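Local structure of transcriptional repressor PadR (Bacillus cereus, 6JYI) at residues I27-V30 against F31-V34; A130-A133 against D134-K138; I146-V149 against E150-L154. The protein probably binds DNA as a dimeric, PadR-like transcription factor that represses its target genes. All coordinates share one frame; numbering follows the deposited sequence.

Contact 1: residues I27-V30 against F31-V34; sequences IKIV and FEDV
D33 and I29 meet one helical turn apart, where D33 N gives its hydrogen to I29 O at 2.8 Å. The same i to i+4 pattern joins F31 N to I27 O, E32 N to K28 O and V34 N to V30 O, so four consecutive bonds tie the two halves together, although residues 31-34 also include a wider, pi-type turn. The carboxylate of D33 has its polar partner outside the pair: OD2 is hydrogen-bonded to W142 NE1 of helix 114-142. That bond holds OD2, consistent with the carboxylate's place beside I29, whose CG2 lies 3.4 Å from D33 OD2 as the two side chains run alongside each other. E32 has its CG anti to the carbonyl carbon (chi1 -57°), and this lays the methylene over the backbone of the preceding turn, with E32 CG 3.2 Å from K28 O. K28 NZ and E32 OE2 remain 6.0 Å apart, too far for a salt bridge, so any attraction is probably weak. Helix 24-35 belongs to the N-terminal winged helix-turn-helix of the PadR family, and helix 46-55 packs on it through I46, which touches I27, K28 and F31. On the buried side, F31 turns the edge of its ring to the backbone, F31 CD2 lying 3.6 Å from I27 O, near the ring plane. I27 CG2 also comes within 4.1 Å of F31 CD2, the two side chains lying side by side. Next along the helix, V30 and V34 point the same way with V30 CG1 and V34 CG2 4.2 Å apart, and Y107 of the second subunit packs on both valines.

Contact 2: residues A130-A133 against D134-K138; sequences AYIA and DLRLK
R136 reaches back along the helix to I132, one turn earlier, and its course is a worked case of a long side chain laid over its own backbone. From CB the chain starts with chi1 at only -24°, away from a staggered position, which brings R136 CG to 3.2 Å from I132 O. R136 CD follows at 3.9 Å from I132 O. Beyond it the chain bends at chi3 (91°), and R136 NH1 ends 3.9 Å from I132 CG2, the methyl meeting the guanidinium obliquely. The backbone beneath is less regular at R136. D134 N bonds A130 O at 2.8 Å and L135 N bonds Y131 O, but R136 N stands 3.8 Å from I132 O, which instead takes a weak bond from L135 N at 3.3 Å. This turn lies on helix 114-142 and faces helix 148-175: Y161 and S162 touch I132, and I158 touches R136, while the ring of Y131 meets those of Y161 and, edge-to-face, H37. Since the methylenes CG and CD of R136 lie against I132 O and its guanidinium meets a methyl group of I132, the arginine packs on the earlier turn by van der Waals contact, with no salt bridge joining the two segments.

Contact 3: residues I146-V149 against E150-L154; sequences ITFV and EEISL
E151 N bonds T147 O at 3.0 Å, as in a regular turn, but I152 N draws closer to V149 O, at 3.1 Å, than to F148 O, where the bond is weak. I146 and T147 are still extended, and the chain then bends into the weakly bonded start of helix 148-175. T147 and E150 follow the S/T-x-x-E sequence pattern of a capping box, of which the glutamate-to-backbone half is formed: T147 N donates to E150 OE1 at 3.0 Å, fairly straight (157°), meeting the anti side of the carboxylate slightly out of its plane. The first torsion of E150 (chi1 -66°) sets CG beside the backbone N and so gives the direction, while the extended chain beyond CG supplies the reach. Its other oxygen, OE2, makes a salt bridge with R143, and T147 OG1 is hydrogen-bonded to N110 OD1 of the second subunit, tying the helix start into the dimer. T147 OG1 also lies 3.4 Å from E150 CG. I146 slides past E150 in the opposite direction, I146 CG1 to E150 CB 3.7 Å, and then crosses E151 at about a right angle. The side chains of F148 and I152 cross obliquely, F148 CE2 3.9 Å from I152 CD1.

From the N terminus the three contacts come in series, and since each joins adjoining segments, none encloses a loop and none nests in or crosses another. Contact 1 sits on helix 24-35 of the winged helix-turn-helix and meets contact 2 on helix 114-142, where D33 OD1 lies 3.5 Å from K138 CE. A short connection then leads to contact 3 at the start of helix 148-175, which runs back along helix 114-142, with L135 CG 3.7 Å from L154 CD1. Contacts 1 and 3 do not touch, but Y139 packs on V34, I146 and L154, and Y107 of the second subunit reaches both contacts, tying the presumed DNA-binding domain, the C-terminal helices and the dimer together.

Contact 1: residues I27-V30 against F31-V34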
loop_
_atom_site.group_PDB
_atom_site.type_symbol
_atom_site.label_atom_id
_atom_site.label_comp_id
_atom_site.label_asym_id
_atom_site.label_seq_id
_atom_site.Cartn_x
_atom_site.Cartn_y
_atom_site.Cartn_z
ATOM N N ILE A 27 -12.008 -5.451 17.043
ATOM C CA ILE A 27 -11.461 -5.765 15.758
ATOM C C ILE A 27 -11.356 -4.502 14.892
ATOM O O ILE A 27 -10.296 -4.248 14.289
ATOM C CB ILE A 27 -12.304 -6.829 15.037
ATOM C CG1 ILE A 27 -12.167 -8.146 15.799
ATOM C CG2 ILE A 27 -11.846 -6.960 13.598
ATOM C CD1 ILE A 27 -13.135 -9.222 15.327
ATOM N N LYS A 28 -12.426 -3.710 14.850
ATOM C CA LYS A 28 -12.398 -2.464 14.118
ATOM C C LYS A 28 -11.291 -1.500 14.603
ATOM O O LYS A 28 -10.606 -0.863 13.804
ATOM C CB LYS A 28 -13.767 -1.770 14.141
ATOM C CG LYS A 28 -14.747 -2.411 13.121
ATOM C CD LYS A 28 -16.171 -1.890 13.191
ATOM C CE LYS A 28 -16.286 -0.462 12.840
ATOM N NZ LYS A 28 -17.698 -0.016 12.814
ATOM N N ILE A 29 -11.134 -1.361 15.906
ATOM C CA ILE A 29 -10.150 -0.395 16.401
ATOM C C ILE A 29 -8.748 -0.889 16.046
ATOM O O ILE A 29 -7.944 -0.098 15.588
ATOM C CB ILE A 29 -10.294 -0.099 17.896
ATOM C CG1 ILE A 29 -11.747 0.279 18.240
ATOM C CG2 ILE A 29 -9.364 1.066 18.302
ATOM C CD1 ILE A 29 -12.127 1.757 18.051
ATOM N N VAL A 30 -8.458 -2.180 16.213
ATOM C CA VAL A 30 -7.113 -2.694 15.839
ATOM C C VAL A 30 -6.844 -2.445 14.365
ATOM O O VAL A 30 -5.752 -2.045 13.978
ATOM C CB VAL A 30 -6.866 -4.186 16.118
ATOM C CG1 VAL A 30 -5.329 -4.455 15.961
ATOM C CG2 VAL A 30 -7.233 -4.517 17.509
ATOM N N PHE A 31 -7.870 -2.641 13.547
ATOM C CA PHE A 31 -7.766 -2.332 12.131
ATOM C C PHE A 31 -7.419 -0.864 11.866
ATOM O O PHE A 31 -6.532 -0.569 11.059
ATOM C CB PHE A 31 -9.062 -2.649 11.397
ATOM C CG PHE A 31 -8.979 -3.836 10.501
ATOM C CD1 PHE A 31 -8.596 -3.679 9.196
ATOM C CD2 PHE A 31 -9.256 -5.101 10.977
ATOM C CE1 PHE A 31 -8.494 -4.721 8.349
ATOM C CE2 PHE A 31 -9.168 -6.201 10.124
ATOM C CZ PHE A 31 -8.789 -6.002 8.791
ATOM N N GLU A 32 -8.110 0.052 12.521
ATOM C CA GLU A 32 -7.872 1.459 12.270
ATOM C C GLU A 32 -6.523 1.895 12.815
ATOM O O GLU A 32 -5.885 2.792 12.252
ATOM C CB GLU A 32 -8.905 2.349 12.951
ATOM C CG GLU A 32 -10.343 2.102 12.621
ATOM C CD GLU A 32 -11.276 2.879 13.569
ATOM O OE1 GLU A 32 -10.793 3.431 14.596
ATOM O OE2 GLU A 32 -12.495 2.926 13.287
ATOM N N ASP A 33 -6.129 1.308 13.940
ATOM C CA ASP A 33 -4.934 1.743 14.658
ATOM C C ASP A 33 -3.642 1.223 14.015
ATOM O O ASP A 33 -2.637 1.941 13.966
ATOM C CB ASP A 33 -4.966 1.229 16.117
ATOM C CG ASP A 33 -5.868 2.056 17.043
ATOM O OD1 ASP A 33 -6.397 3.141 16.663
ATOM O OD2 ASP A 33 -6.029 1.586 18.197
ATOM N N VAL A 34 -3.673 -0.037 13.570
ATOM C CA VAL A 34 -2.496 -0.799 13.180
ATOM C C VAL A 34 -2.566 -1.168 11.698
ATOM O O VAL A 34 -1.687 -0.778 10.920
ATOM C CB VAL A 34 -2.391 -2.100 14.011
ATOM C CG1 VAL A 34 -1.364 -3.028 13.445
ATOM C CG2 VAL A 34 -2.125 -1.796 15.482
#

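Contact 2: residues A130-A133 against D134-K138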
loop_
_atom_site.group_PDB
_atom_site.type_symbol
_atom_site.label_atom_id
_atom_site.label_comp_id
_atom_site.label_asym_id
_atom_site.label_seq_id
_atom_site.Cartn_x
_atom_site.Cartn_y
_atom_site.Cartn_z
ATOM N N ALA A 130 2.147 12.575 11.702
ATOM C CA ALA A 130 1.074 12.128 12.607
ATOM C C ALA A 130 1.031 10.588 12.743
ATOM O O ALA A 130 1.024 10.072 13.874
ATOM C CB ALA A 130 -0.271 12.665 12.140
ATOM N N TYR A 131 1.055 9.879 11.610
ATOM C CA TYR A 131 1.077 8.387 11.592
ATOM C C TYR A 131 2.239 7.844 12.410
ATOM O O TYR A 131 2.089 6.871 13.163
ATOM C CB TYR A 131 1.278 7.800 10.204
ATOM C CG TYR A 131 0.269 8.092 9.114
ATOM C CD1 TYR A 131 -1.058 8.407 9.383
ATOM C CD2 TYR A 131 0.662 7.984 7.781
ATOM C CE1 TYR A 131 -1.961 8.663 8.326
ATOM C CE2 TYR A 131 -0.209 8.236 6.729
ATOM C CZ TYR A 131 -1.515 8.583 6.997
ATOM O OH TYR A 131 -2.348 8.821 5.913
ATOM N N ILE A 132 3.405 8.458 12.242
ATOM C CA ILE A 132 4.592 8.036 12.956
ATOM C C ILE A 132 4.261 8.074 14.436
ATOM O O ILE A 132 4.237 7.014 15.063
ATOM C CB ILE A 132 5.837 8.882 12.592
ATOM C CG1 ILE A 132 6.347 8.478 11.192
ATOM C CG2 ILE A 132 6.948 8.673 13.595
ATOM C CD1 ILE A 132 7.450 9.422 10.613
ATOM N N ALA A 133 3.965 9.275 14.958
ATOM C CA ALA A 133 3.527 9.474 16.363
ATOM C C ALA A 133 2.398 8.537 16.826
ATOM O O ALA A 133 2.461 7.959 17.895
ATOM C CB ALA A 133 3.111 10.939 16.585
ATOM N N ASP A 134 1.354 8.389 16.036
ATOM C CA ASP A 134 0.239 7.533 16.438
ATOM C C ASP A 134 0.761 6.101 16.740
ATOM O O ASP A 134 0.654 5.596 17.867
ATOM C CB ASP A 134 -0.820 7.507 15.316
ATOM C CG ASP A 134 -2.240 7.260 15.834
ATOM O OD1 ASP A 134 -2.668 7.921 16.824
ATOM O OD2 ASP A 134 -2.929 6.404 15.229
ATOM N N LEU A 135 1.422 5.530 15.740
ATOM C CA LEU A 135 1.657 4.100 15.620
ATOM C C LEU A 135 2.343 3.473 16.823
ATOM O O LEU A 135 1.938 2.430 17.298
ATOM C CB LEU A 135 2.465 3.831 14.348
ATOM C CG LEU A 135 2.392 2.460 13.699
ATOM C CD1 LEU A 135 0.937 1.972 13.607
ATOM C CD2 LEU A 135 3.045 2.524 12.333
ATOM N N ARG A 136 3.378 4.133 17.313
ATOM C CA ARG A 136 4.153 3.633 18.451
ATOM C C ARG A 136 3.198 3.342 19.646
ATOM O O ARG A 136 3.118 2.228 20.177
ATOM C CB ARG A 136 5.266 4.660 18.802
ATOM C CG ARG A 136 5.704 5.614 17.572
ATOM C CD ARG A 136 6.969 6.489 17.823
ATOM N NE ARG A 136 8.227 5.835 17.406
ATOM C CZ ARG A 136 9.273 6.444 16.825
ATOM N NH1 ARG A 136 9.253 7.745 16.538
ATOM N NH2 ARG A 136 10.355 5.734 16.497
ATOM N N LEU A 137 2.442 4.351 20.016
ATOM C CA LEU A 137 1.507 4.259 21.139
ATOM C C LEU A 137 0.427 3.170 20.927
ATOM O O LEU A 137 0.064 2.421 21.848
ATOM C CB LEU A 137 0.870 5.615 21.355
ATOM C CG LEU A 137 1.660 6.595 22.253
ATOM C CD1 LEU A 137 0.785 7.794 22.546
ATOM C CD2 LEU A 137 2.148 5.949 23.558
ATOM N N LYS A 138 -0.049 3.055 19.699
ATOM C CA LYS A 138 -1.026 2.012 19.379
ATOM C C LYS A 138 -0.467 0.586 19.500
ATOM O O LYS A 138 -1.185 -0.309 19.901
ATOM C CB LYS A 138 -1.599 2.260 17.996
ATOM C CG LYS A 138 -2.333 3.605 17.870
ATOM C CD LYS A 138 -3.321 3.829 18.985
ATOM C CE LYS A 138 -4.276 4.965 18.682
ATOM N NZ LYS A 138 -4.979 5.336 19.916
#

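Contact 3: residues I146-V149 against E150-L154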
loop_
_atom_site.group_PDB
_atom_site.type_symbol
_atom_site.label_atom_id
_atom_site.label_comp_id
_atom_site.label_asym_id
_atom_site.label_seq_id
_atom_site.Cartn_x
_atom_site.Cartn_y
_atom_site.Cartn_z
ATOM N N ILE A 146 4.752 -7.352 23.419
ATOM C CA ILE A 146 5.298 -7.343 22.065
ATOM C C ILE A 146 6.646 -8.039 21.978
ATOM O O ILE A 146 7.526 -7.847 22.833
ATOM C CB ILE A 146 5.381 -5.901 21.493
ATOM C CG1 ILE A 146 5.614 -5.975 19.990
ATOM C CG2 ILE A 146 6.443 -5.060 22.232
ATOM C CD1 ILE A 146 5.448 -4.680 19.267
ATOM N N THR A 147 6.815 -8.865 20.961
ATOM C CA THR A 147 8.059 -9.623 20.756
ATOM C C THR A 147 8.913 -9.051 19.641
ATOM O O THR A 147 8.459 -8.219 18.869
ATOM C CB THR A 147 7.781 -11.064 20.346
ATOM O OG1 THR A 147 7.134 -11.077 19.073
ATOM C CG2 THR A 147 6.927 -11.757 21.336
ATOM N N PHE A 148 10.166 -9.515 19.570
ATOM C CA PHE A 148 11.103 -9.075 18.551
ATOM C C PHE A 148 10.474 -9.085 17.149
ATOM O O PHE A 148 10.563 -8.092 16.438
ATOM C CB PHE A 148 12.366 -9.961 18.558
ATOM C CG PHE A 148 13.279 -9.734 17.388
ATOM C CD1 PHE A 148 14.255 -8.755 17.448
ATOM C CD2 PHE A 148 13.155 -10.468 16.231
ATOM C CE1 PHE A 148 15.105 -8.526 16.352
ATOM C CE2 PHE A 148 13.988 -10.242 15.155
ATOM C CZ PHE A 148 14.957 -9.281 15.210
ATOM N N VAL A 149 9.828 -10.179 16.749
ATOM C CA VAL A 149 9.330 -10.269 15.364
ATOM C C VAL A 149 8.143 -9.304 15.133
ATOM O O VAL A 149 8.034 -8.705 14.075
ATOM C CB VAL A 149 8.954 -11.684 14.958
ATOM C CG1 VAL A 149 7.917 -12.266 15.895
ATOM C CG2 VAL A 149 8.477 -11.736 13.475
ATOM N N GLU A 150 7.261 -9.194 16.118
ATOM C CA GLU A 150 6.130 -8.240 16.048
ATOM C C GLU A 150 6.608 -6.803 15.929
ATOM O O GLU A 150 5.986 -5.976 15.265
ATOM C CB GLU A 150 5.230 -8.377 17.266
ATOM C CG GLU A 150 4.510 -9.737 17.318
ATOM C CD GLU A 150 3.694 -9.923 18.584
ATOM O OE1 GLU A 150 4.187 -9.491 19.655
ATOM O OE2 GLU A 150 2.602 -10.565 18.509
ATOM N N GLU A 151 7.709 -6.491 16.580
ATOM C CA GLU A 151 8.251 -5.161 16.516
ATOM C C GLU A 151 8.763 -4.821 15.098
ATOM O O GLU A 151 8.825 -3.645 14.741
ATOM C CB GLU A 151 9.366 -5.005 17.562
ATOM C CG GLU A 151 10.057 -3.667 17.586
ATOM C CD GLU A 151 9.369 -2.617 18.447
ATOM O OE1 GLU A 151 8.577 -3.010 19.327
ATOM O OE2 GLU A 151 9.680 -1.396 18.259
ATOM N N ILE A 152 9.131 -5.838 14.287
ATOM C CA ILE A 152 9.602 -5.547 12.907
ATOM C C ILE A 152 8.537 -4.774 12.111
ATOM O O ILE A 152 8.869 -3.790 11.445
ATOM C CB ILE A 152 10.072 -6.813 12.154
ATOM C CG1 ILE A 152 11.207 -7.479 12.924
ATOM C CG2 ILE A 152 10.498 -6.492 10.667
ATOM C CD1 ILE A 152 11.659 -8.837 12.373
ATOM N N SER A 153 7.270 -5.158 12.209
ATOM C CA SER A 153 6.218 -4.447 11.447
ATOM C C SER A 153 6.166 -2.985 11.807
ATOM O O SER A 153 6.085 -2.131 10.931
ATOM C CB SER A 153 4.809 -5.105 11.558
ATOM O OG SER A 153 4.284 -5.109 12.861
ATOM N N LEU A 154 6.231 -2.680 13.105
ATOM C CA LEU A 154 6.290 -1.300 13.564
ATOM C C LEU A 154 7.505 -0.564 13.058
ATOM O O LEU A 154 7.386 0.548 12.497
ATOM C CB LEU A 154 6.284 -1.246 15.099
ATOM C CG LEU A 154 6.476 0.080 15.809
ATOM C CD1 LEU A 154 5.380 1.084 15.392
ATOM C CD2 LEU A 154 6.531 -0.141 17.364
#